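Local coordinates for protein cortical-lytic enzyme (PDB 4S3J) that cleaves partially degraded spore-cortex peptidoglycan as an N-acetylglucosaminidase during germination, probably recognising the muramic acid delta-lactam residues of spore peptidoglycan, at residues Q164-I168 against I427-G431; E106-Q112 against G404-I410; E151-A156 against K209-R213. All blocks are in the same frame, centred on the assembly; numbering follows the deposited sequence.

In the fold
Interaction 2 is the buried one: two parallel strands of the TIM barrel, 104-111 and 404-408, run side by side through backbone hydrogen bonds and bring Trp408 close to Glu220, the probable proton donor. Interactions 1 and 3 are partly buried and lie farther from the chain's centre, at the two ends of helix 155-164. In interaction 1 a lysine and one backbone amide of the C-terminal tail bind carbonyls beyond the end of that helix; in interaction 3 a tyrosine ring receives a methyl group and a carboxylate at its start. Interaction 1 touches both others, through the salt bridge Lys430-Glu106 and by packing against Arg213, whereas interactions 2 and 3 do not meet.

Interaction 1: Q164-I168 against I427-G431; sequences QGQTI and ITKKG
Lys429 reaches from the C-terminal tail to the loop Gly165-Thr167. Its CB lies at the fringe of the contact, 4.2 Å from Gln166 O. The chain then bends at chi2 (-70°) and again at chi3, which brings CD past the Gln166 carbonyl and lays Lys429 CE against Gly165 O at 3.2 Å. At the tip, Lys429 NZ donates a hydrogen bond to Gly165 O (2.9 Å), approaching 28° out of the carbonyl plane. Thr167 OG1 is another close neighbour of Lys429 NZ, at 2.8 Å, and is itself bonded to Asn130 OD1. Because NZ also donates to the carbonyls of Asn130 and Leu133, the ammonium group is enclosed largely by oxygen atoms.

The backbone supplies a second point of attachment. Gly431 N donates to Gln166 O (3.0 Å) with a bent N-H...O angle of 135°, and a water donates to the same oxygen while accepting from Lys430 N, so one carbonyl is gripped twice. Beside this polar pair, Ile168 CD1 comes within 4.1 Å of Gly431 N, and Gln166 CB packs on the Gly431 backbone.

Gln166, with its positive phi, is the C-prime residue of the Schellman motif that terminates helix 155-164, and the tail thus docks on the turn between this helix and barrel strand 168-177. Ile168 is hydrogen-bonded through its backbone to Thr134 and Leu136, at the start of strand 135-143, while Thr428 hydrogen-bonds to the backbone of Val105 in strand 104-111.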
loop_
_atom_site.group_PDB
_atom_site.type_symbol
_atom_site.label_atom_id
_atom_site.label_comp_id
_atom_site.label_asym_id
_atom_site.label_seq_id
_atom_site.Cartn_x
_atom_site.Cartn_y
_atom_site.Cartn_z
ATOM N N GLN A 164 0.945 21.153 -6.228
ATOM C CA GLN A 164 0.919 22.139 -5.152
ATOM C C GLN A 164 1.453 21.593 -3.825
ATOM O O GLN A 164 1.780 22.365 -2.929
ATOM C CB GLN A 164 -0.503 22.669 -4.957
ATOM C CG GLN A 164 -1.008 23.547 -6.109
ATOM C CD GLN A 164 -0.035 24.648 -6.499
ATOM O OE1 GLN A 164 0.239 24.856 -7.684
ATOM N NE2 GLN A 164 0.491 25.357 -5.506
ATOM N N GLY A 165 1.528 20.268 -3.702
ATOM C CA GLY A 165 2.037 19.622 -2.505
ATOM C C GLY A 165 3.402 18.984 -2.696
ATOM O O GLY A 165 3.818 18.147 -1.888
ATOM N N GLN A 166 4.076 19.375 -3.777
ATOM C CA GLN A 166 5.392 18.863 -4.149
ATOM C C GLN A 166 5.377 17.353 -4.405
ATOM O O GLN A 166 6.416 16.686 -4.378
ATOM C CB GLN A 166 6.419 19.217 -3.071
ATOM C CG GLN A 166 6.683 20.704 -2.984
ATOM C CD GLN A 166 5.615 21.451 -2.203
ATOM O OE1 GLN A 166 5.001 22.384 -2.718
ATOM N NE2 GLN A 166 5.394 21.051 -0.957
ATOM N N THR A 167 4.191 16.834 -4.690
ATOM C CA THR A 167 4.016 15.458 -5.126
ATOM C C THR A 167 4.124 15.415 -6.643
ATOM O O THR A 167 3.625 16.305 -7.320
ATOM C CB THR A 167 2.647 14.902 -4.662
ATOM O OG1 THR A 167 2.547 15.038 -3.244
ATOM C CG2 THR A 167 2.460 13.442 -5.047
ATOM N N ILE A 168 4.793 14.391 -7.162
ATOM C CA ILE A 168 4.884 14.171 -8.612
ATOM C C ILE A 168 3.647 13.443 -9.094
ATOM O O ILE A 168 3.438 12.311 -8.688
ATOM C CB ILE A 168 6.095 13.298 -9.013
ATOM C CG1 ILE A 168 7.410 13.848 -8.461
ATOM C CG2 ILE A 168 6.110 13.069 -10.537
ATOM C CD1 ILE A 168 7.786 15.161 -8.976
ATOM N N ILE A 427 9.685 10.973 4.397
ATOM C CA ILE A 427 9.023 10.792 3.100
ATOM C C ILE A 427 9.664 11.729 2.080
ATOM O O ILE A 427 9.645 12.947 2.237
ATOM C CB ILE A 427 7.508 11.049 3.205
ATOM C CG1 ILE A 427 6.897 10.054 4.205
ATOM C CG2 ILE A 427 6.841 10.981 1.846
ATOM C CD1 ILE A 427 5.500 10.350 4.562
ATOM N N THR A 428 10.215 11.144 1.026
ATOM C CA THR A 428 10.875 11.900 -0.023
ATOM C C THR A 428 9.882 12.747 -0.801
ATOM O O THR A 428 8.846 12.248 -1.246
ATOM C CB THR A 428 11.590 10.950 -0.973
ATOM O OG1 THR A 428 12.613 10.248 -0.261
ATOM C CG2 THR A 428 12.217 11.696 -2.159
ATOM N N LYS A 429 10.199 14.029 -0.949
ATOM C CA LYS A 429 9.438 14.927 -1.808
ATOM C C LYS A 429 10.377 15.446 -2.889
ATOM O O LYS A 429 11.449 15.968 -2.584
ATOM C CB LYS A 429 8.837 16.087 -1.022
ATOM C CG LYS A 429 7.743 15.687 -0.043
ATOM C CD LYS A 429 6.487 15.243 -0.779
ATOM C CE LYS A 429 5.234 15.830 -0.169
ATOM N NZ LYS A 429 4.020 15.460 -0.925
ATOM N N LYS A 430 9.982 15.281 -4.145
ATOM C CA LYS A 430 10.829 15.656 -5.259
ATOM C C LYS A 430 10.309 16.891 -5.979
ATOM O O LYS A 430 11.002 17.445 -6.834
ATOM C CB LYS A 430 10.960 14.500 -6.247
ATOM C CG LYS A 430 11.597 13.292 -5.614
ATOM C CD LYS A 430 12.198 12.371 -6.640
ATOM C CE LYS A 430 11.532 11.035 -6.702
ATOM N NZ LYS A 430 12.494 10.040 -7.265
ATOM N N GLY A 431 9.073 17.280 -5.679
ATOM C CA GLY A 431 8.464 18.481 -6.232
ATOM C C GLY A 431 9.145 19.783 -5.838
ATOM O O GLY A 431 10.358 19.854 -5.656
HETATM O O HOH W 1 7.479 14.189 -4.727
#

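Interaction 2: E106-Q112 against G404-I410; sequences ESIAYLQ and GISYWKI
Five backbone hydrogen bonds join Glu106-Tyr110 to Ile405-Ile410. Ile405 N donates to Glu106 O, Ile108 N to Ile405 O and Tyr407 N to Ile108 O, the last at 2.8 Å with the donor 38° above the carbonyl plane. Tyr110 N then binds Tyr407 O, and Ile410 N binds Tyr110 O almost linearly (174°). The last step is one residue longer than the regular alternation, with Ile410 rather than Lys409 donating; the Trp408-Lys409 peptide is cis. CA-H...O contacts accompany the bonds, among them Ser107 CA to Ile405 O at 3.4 Å.

These are adjacent parallel strands of the TIM barrel of a family 18 glycosyl hydrolase, the first and last of the eight, and their pairing closes the cylinder. Ile108 and Ser406 share the face directed at Val280 of strand 278-281, whereas Ala109 and Tyr407 lie on the other. The Trp408 side chain is about 8 Å from that of Glu220, the probable proton donor, which places this end of the pair beside the active site.

Among aromatic contacts, the Tyr110 and Trp408 side chains cross at about a right angle, their ring planes inclined at 38°, with Tyr110 CB 3.5 Å from Trp408 CE3. Ser406 OG sits at the edge of the Tyr110 ring, 3.2 Å from Tyr110 CE1. Phe139 meets the indole edge-to-face.

Apolar contacts include Ala109 CB on Ile410 CG1 at 3.9 Å, and helix 120-129 packs against Ile410 and Leu111.

Polar side chains meet at Lys409 and Gln112. An extended Lys409 carries NZ to a lone pair of Gln112 OE1, in the carbonyl plane, at 2.9 Å. One water links Lys409 NZ to Gln112 O, and another connects Gln112 N with Ile410 O.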
loop_
_atom_site.group_PDB
_atom_site.type_symbol
_atom_site.label_atom_id
_atom_site.label_comp_id
_atom_site.label_asym_id
_atom_site.label_seq_id
_atom_site.Cartn_x
_atom_site.Cartn_y
_atom_site.Cartn_z
ATOM N N GLU A 106 10.169 6.363 -0.560
ATOM C CA GLU A 106 9.282 6.935 -1.562
ATOM C C GLU A 106 7.936 6.251 -1.425
ATOM O O GLU A 106 7.874 5.040 -1.227
ATOM C CB GLU A 106 9.845 6.788 -2.981
ATOM C CG GLU A 106 11.141 7.574 -3.155
ATOM C CD GLU A 106 11.583 7.787 -4.593
ATOM O OE1 GLU A 106 10.874 7.373 -5.517
ATOM O OE2 GLU A 106 12.645 8.410 -4.787
ATOM N N SER A 107 6.873 7.046 -1.490
ATOM C CA SER A 107 5.509 6.557 -1.338
ATOM C C SER A 107 4.700 6.919 -2.570
ATOM O O SER A 107 4.842 8.013 -3.096
ATOM C CB SER A 107 4.871 7.161 -0.082
ATOM O OG SER A 107 4.911 8.574 -0.164
ATOM N N ILE A 108 3.831 6.003 -2.996
ATOM C CA ILE A 108 2.893 6.228 -4.079
ATOM C C ILE A 108 1.499 5.925 -3.573
ATOM O O ILE A 108 1.346 5.029 -2.747
ATOM C CB ILE A 108 3.150 5.319 -5.293
ATOM C CG1 ILE A 108 4.594 5.472 -5.784
ATOM C CG2 ILE A 108 2.126 5.598 -6.402
ATOM C CD1 ILE A 108 5.012 4.337 -6.674
ATOM N N ALA A 109 0.499 6.670 -4.023
ATOM C CA ALA A 109 -0.891 6.239 -3.850
ATOM C C ALA A 109 -1.668 6.380 -5.151
ATOM O O ALA A 109 -1.525 7.372 -5.862
ATOM C CB ALA A 109 -1.576 7.022 -2.760
ATOM N N TYR A 110 -2.515 5.393 -5.431
ATOM C CA TYR A 110 -3.359 5.378 -6.609
ATOM C C TYR A 110 -4.735 5.935 -6.311
ATOM O O TYR A 110 -5.278 5.698 -5.236
ATOM C CB TYR A 110 -3.498 3.945 -7.151
ATOM C CG TYR A 110 -2.287 3.488 -7.941
ATOM C CD1 TYR A 110 -1.128 3.062 -7.312
ATOM C CD2 TYR A 110 -2.304 3.513 -9.337
ATOM C CE1 TYR A 110 -0.012 2.659 -8.047
ATOM C CE2 TYR A 110 -1.186 3.113 -10.075
ATOM C CZ TYR A 110 -0.042 2.686 -9.417
ATOM O OH TYR A 110 1.102 2.294 -10.107
ATOM N N LEU A 111 -5.297 6.652 -7.284
ATOM C CA LEU A 111 -6.652 7.197 -7.238
ATOM C C LEU A 111 -7.422 6.613 -8.395
ATOM O O LEU A 111 -6.975 6.740 -9.536
ATOM C CB LEU A 111 -6.631 8.729 -7.347
ATOM C CG LEU A 111 -7.950 9.475 -7.519
ATOM C CD1 LEU A 111 -8.785 9.364 -6.246
ATOM C CD2 LEU A 111 -7.743 10.942 -7.894
ATOM N N GLN A 112 -8.560 5.986 -8.123
ATOM C CA GLN A 112 -9.370 5.369 -9.163
ATOM C C GLN A 112 -10.833 5.686 -8.935
ATOM O O GLN A 112 -11.521 4.918 -8.273
ATOM C CB GLN A 112 -9.173 3.853 -9.181
ATOM C CG GLN A 112 -9.980 3.170 -10.282
ATOM C CD GLN A 112 -10.159 1.678 -10.068
ATOM O OE1 GLN A 112 -10.454 1.220 -8.961
ATOM N NE2 GLN A 112 -9.962 0.911 -11.133
ATOM N N GLY A 404 10.503 1.730 -1.697
ATOM C CA GLY A 404 9.289 2.377 -1.273
ATOM C C GLY A 404 8.073 1.488 -1.232
ATOM O O GLY A 404 8.172 0.263 -1.246
ATOM N N ILE A 405 6.919 2.142 -1.141
ATOM C CA ILE A 405 5.639 1.477 -0.961
ATOM C C ILE A 405 4.603 2.167 -1.860
ATOM O O ILE A 405 4.620 3.386 -2.027
ATOM C CB ILE A 405 5.217 1.504 0.544
ATOM C CG1 ILE A 405 3.911 0.747 0.784
ATOM C CG2 ILE A 405 5.095 2.921 1.043
ATOM C CD1 ILE A 405 3.655 0.505 2.255
ATOM N N SER A 406 3.710 1.376 -2.452
ATOM C CA SER A 406 2.687 1.875 -3.346
ATOM C C SER A 406 1.313 1.417 -2.884
ATOM O O SER A 406 1.033 0.228 -2.851
ATOM C CB SER A 406 2.971 1.390 -4.778
ATOM O OG SER A 406 1.982 1.824 -5.687
ATOM N N TYR A 407 0.460 2.375 -2.546
ATOM C CA TYR A 407 -0.836 2.075 -1.938
ATOM C C TYR A 407 -1.993 2.020 -2.935
ATOM O O TYR A 407 -2.208 2.967 -3.691
ATOM C CB TYR A 407 -1.148 3.125 -0.905
ATOM C CG TYR A 407 -0.310 3.087 0.349
ATOM C CD1 TYR A 407 -0.557 2.137 1.351
ATOM C CD2 TYR A 407 0.691 4.012 0.571
ATOM C CE1 TYR A 407 0.190 2.124 2.529
ATOM C CE2 TYR A 407 1.446 4.009 1.760
ATOM C CZ TYR A 407 1.191 3.061 2.729
ATOM O OH TYR A 407 1.892 3.033 3.931
ATOM N N TRP A 408 -2.767 0.933 -2.886
ATOM C CA TRP A 408 -4.039 0.811 -3.603
ATOM C C TRP A 408 -5.155 0.731 -2.550
ATOM O O TRP A 408 -5.263 -0.295 -1.862
ATOM C CB TRP A 408 -4.086 -0.435 -4.488
ATOM C CG TRP A 408 -5.309 -0.438 -5.376
ATOM C CD1 TRP A 408 -6.562 -0.858 -5.049
ATOM C CD2 TRP A 408 -5.388 0.037 -6.718
ATOM N NE1 TRP A 408 -7.420 -0.689 -6.114
ATOM C CE2 TRP A 408 -6.720 -0.130 -7.146
ATOM C CE3 TRP A 408 -4.465 0.599 -7.601
ATOM C CZ2 TRP A 408 -7.152 0.231 -8.418
ATOM C CZ3 TRP A 408 -4.900 0.959 -8.866
ATOM C CH2 TRP A 408 -6.229 0.777 -9.256
ATOM N N LYS A 409 -5.994 1.752 -2.385
ATOM C CA LYS A 409 -6.054 2.991 -3.157
ATOM C C LYS A 409 -6.664 4.062 -2.258
ATOM O O LYS A 409 -7.207 3.751 -1.194
ATOM C CB LYS A 409 -6.904 2.833 -4.435
ATOM C CG LYS A 409 -8.347 2.382 -4.162
ATOM C CD LYS A 409 -9.210 2.428 -5.443
ATOM C CE LYS A 409 -10.585 1.841 -5.200
ATOM N NZ LYS A 409 -11.498 2.011 -6.378
ATOM N N ILE A 410 -6.594 5.310 -2.699
ATOM C CA ILE A 410 -7.214 6.436 -2.009
ATOM C C ILE A 410 -8.725 6.216 -1.928
ATOM O O ILE A 410 -9.341 5.721 -2.863
ATOM C CB ILE A 410 -6.860 7.756 -2.743
ATOM C CG1 ILE A 410 -5.362 8.032 -2.617
ATOM C CG2 ILE A 410 -7.686 8.946 -2.203
ATOM C CD1 ILE A 410 -4.850 9.115 -3.546
HETATM O O HOH W 2 -9.779 5.791 -5.503
HETATM O O HOH W 3 -12.286 4.650 -5.287
#

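Interaction 3: E151-A156 against K209-R213; sequences EPTETA and KYGMR
Glu151 begins the contact by accepting a hydrogen bond from Tyr210 OH. Its chain runs extended beyond CG, and Glu151 OE1 lies 2.7 Å from Tyr210 OH, met on the syn side and 16° out of the carboxylate plane. The two side chains approach from opposite directions, with the carboxylate plane turned 77° from that of the ring. Glu151 OE2 lies near the ring plane at its edge, 3.8 Å from Tyr210 CE2. Lys209 NZ, 4.7 Å from Glu151 OE2, is not in contact but would be expected to favour the negative charge of Glu151.

A type II turn from Pro152 to Thr155 then redirects the chain into helix 155-164, with Glu154 in the N-cap position. Across this turn Thr155 OG1 donates to Pro152 O at 2.8 Å, which ties down one branch of the threonine.

The other branch does the packing. With CG2 anti to the backbone N, the methyl group points squarely at Tyr210 and forms a CH-pi contact, Thr155 CG2 lying 3.6 Å from the centroid of the Tyr210 ring and only 5° off the normal. Lys209 CG lies over the opposite face, so the ring is held between an aliphatic lysine carbon and the threonine methyl. Thr155 CG2 also meets Met212 CE at 3.7 Å, the extended methionine crossing it at about a right angle. Ala156 finishes the segment with Ala156 CB 3.9 Å from Tyr210 CE1.

The contact thus joins the start of helix 155-164 to the end of helix 193-210, two neighbouring helices on the outside of the barrel. Beneath them, Phe141 of strand 135-143 touches Glu151, Pro152 and Thr155, while Met212 rests on Pro169 and Leu171 of strand 168-177.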
loop_
_atom_site.group_PDB
_atom_site.type_symbol
_atom_site.label_atom_id
_atom_site.label_comp_id
_atom_site.label_asym_id
_atom_site.label_seq_id
_atom_site.Cartn_x
_atom_site.Cartn_y
_atom_site.Cartn_z
ATOM N N GLU A 151 -8.188 10.356 -21.905
ATOM C CA GLU A 151 -7.902 11.051 -20.652
ATOM C C GLU A 151 -9.036 10.836 -19.658
ATOM O O GLU A 151 -10.213 10.964 -20.022
ATOM C CB GLU A 151 -7.725 12.549 -20.875
ATOM C CG GLU A 151 -6.567 12.936 -21.760
ATOM C CD GLU A 151 -6.160 14.390 -21.582
ATOM O OE1 GLU A 151 -6.678 15.055 -20.657
ATOM O OE2 GLU A 151 -5.312 14.861 -22.366
ATOM N N PRO A 152 -8.700 10.552 -18.391
ATOM C CA PRO A 152 -9.731 10.488 -17.345
ATOM C C PRO A 152 -10.230 11.871 -16.934
ATOM O O PRO A 152 -9.558 12.864 -17.186
ATOM C CB PRO A 152 -9.014 9.804 -16.188
ATOM C CG PRO A 152 -7.587 10.131 -16.383
ATOM C CD PRO A 152 -7.369 10.192 -17.871
ATOM N N THR A 153 -11.394 11.931 -16.286
ATOM C CA THR A 153 -12.018 13.218 -16.016
ATOM C C THR A 153 -11.205 14.038 -15.016
ATOM O O THR A 153 -10.550 13.476 -14.141
ATOM C CB THR A 153 -13.468 13.029 -15.486
ATOM O OG1 THR A 153 -14.104 14.303 -15.357
ATOM C CG2 THR A 153 -13.485 12.309 -14.140
ATOM N N GLU A 154 -11.234 15.361 -15.174
ATOM C CA GLU A 154 -10.641 16.294 -14.212
ATOM C C GLU A 154 -9.153 16.029 -13.966
ATOM O O GLU A 154 -8.658 16.179 -12.841
ATOM C CB GLU A 154 -11.424 16.224 -12.893
ATOM C CG GLU A 154 -12.922 16.496 -13.060
ATOM C CD GLU A 154 -13.717 16.236 -11.784
ATOM O OE1 GLU A 154 -13.374 16.801 -10.728
ATOM O OE2 GLU A 154 -14.678 15.439 -11.845
ATOM N N THR A 155 -8.432 15.654 -15.022
ATOM C CA THR A 155 -7.005 15.363 -14.889
ATOM C C THR A 155 -6.233 16.578 -14.405
ATOM O O THR A 155 -5.372 16.454 -13.548
ATOM C CB THR A 155 -6.397 14.856 -16.222
ATOM O OG1 THR A 155 -6.909 13.550 -16.498
ATOM C CG2 THR A 155 -4.910 14.724 -16.131
ATOM N N ALA A 156 -6.526 17.758 -14.945
ATOM C CA ALA A 156 -5.791 18.960 -14.549
ATOM C C ALA A 156 -5.970 19.248 -13.058
ATOM O O ALA A 156 -5.023 19.654 -12.384
ATOM C CB ALA A 156 -6.232 20.156 -15.380
ATOM N N LYS A 209 2.200 18.488 -20.641
ATOM C CA LYS A 209 1.032 19.331 -20.395
ATOM C C LYS A 209 0.600 19.363 -18.913
ATOM O O LYS A 209 0.233 20.415 -18.398
ATOM C CB LYS A 209 -0.147 18.870 -21.250
ATOM C CG LYS A 209 -1.422 19.678 -21.014
ATOM C CD LYS A 209 -2.574 19.217 -21.876
ATOM C CE LYS A 209 -3.829 20.031 -21.584
ATOM N NZ LYS A 209 -4.995 19.586 -22.396
ATOM N N TYR A 210 0.681 18.232 -18.222
ATOM C CA TYR A 210 0.135 18.144 -16.863
ATOM C C TYR A 210 1.202 18.089 -15.777
ATOM O O TYR A 210 0.873 17.942 -14.591
ATOM C CB TYR A 210 -0.774 16.916 -16.735
ATOM C CG TYR A 210 -2.047 17.025 -17.543
ATOM C CD1 TYR A 210 -2.976 18.028 -17.283
ATOM C CD2 TYR A 210 -2.325 16.126 -18.562
ATOM C CE1 TYR A 210 -4.140 18.132 -18.019
ATOM C CE2 TYR A 210 -3.482 16.222 -19.303
ATOM C CZ TYR A 210 -4.388 17.223 -19.030
ATOM O OH TYR A 210 -5.543 17.302 -19.778
ATOM N N GLY A 211 2.468 18.211 -16.159
ATOM C CA GLY A 211 3.556 18.195 -15.191
ATOM C C GLY A 211 3.781 16.816 -14.612
ATOM O O GLY A 211 4.273 16.654 -13.487
ATOM N N MET A 212 3.436 15.807 -15.402
ATOM C CA MET A 212 3.573 14.431 -14.967
ATOM C C MET A 212 4.978 13.919 -15.264
ATOM O O MET A 212 5.249 13.423 -16.356
ATOM C CB MET A 212 2.510 13.563 -15.626
ATOM C CG MET A 212 1.123 13.773 -15.045
ATOM S SD MET A 212 -0.134 13.128 -16.178
ATOM C CE MET A 212 -1.611 13.311 -15.196
ATOM N N ARG A 213 5.879 14.063 -14.297
ATOM C CA ARG A 213 7.287 13.790 -14.556
ATOM C C ARG A 213 7.672 12.313 -14.462
ATOM O O ARG A 213 8.806 11.958 -14.754
ATOM C CB ARG A 213 8.168 14.637 -13.620
ATOM C CG ARG A 213 8.100 16.132 -13.926
ATOM C CD ARG A 213 9.026 16.948 -13.036
ATOM N NE ARG A 213 8.466 17.220 -11.717
ATOM C CZ ARG A 213 9.179 17.650 -10.681
ATOM N NH1 ARG A 213 10.485 17.844 -10.791
ATOM N NH2 ARG A 213 8.592 17.880 -9.523
#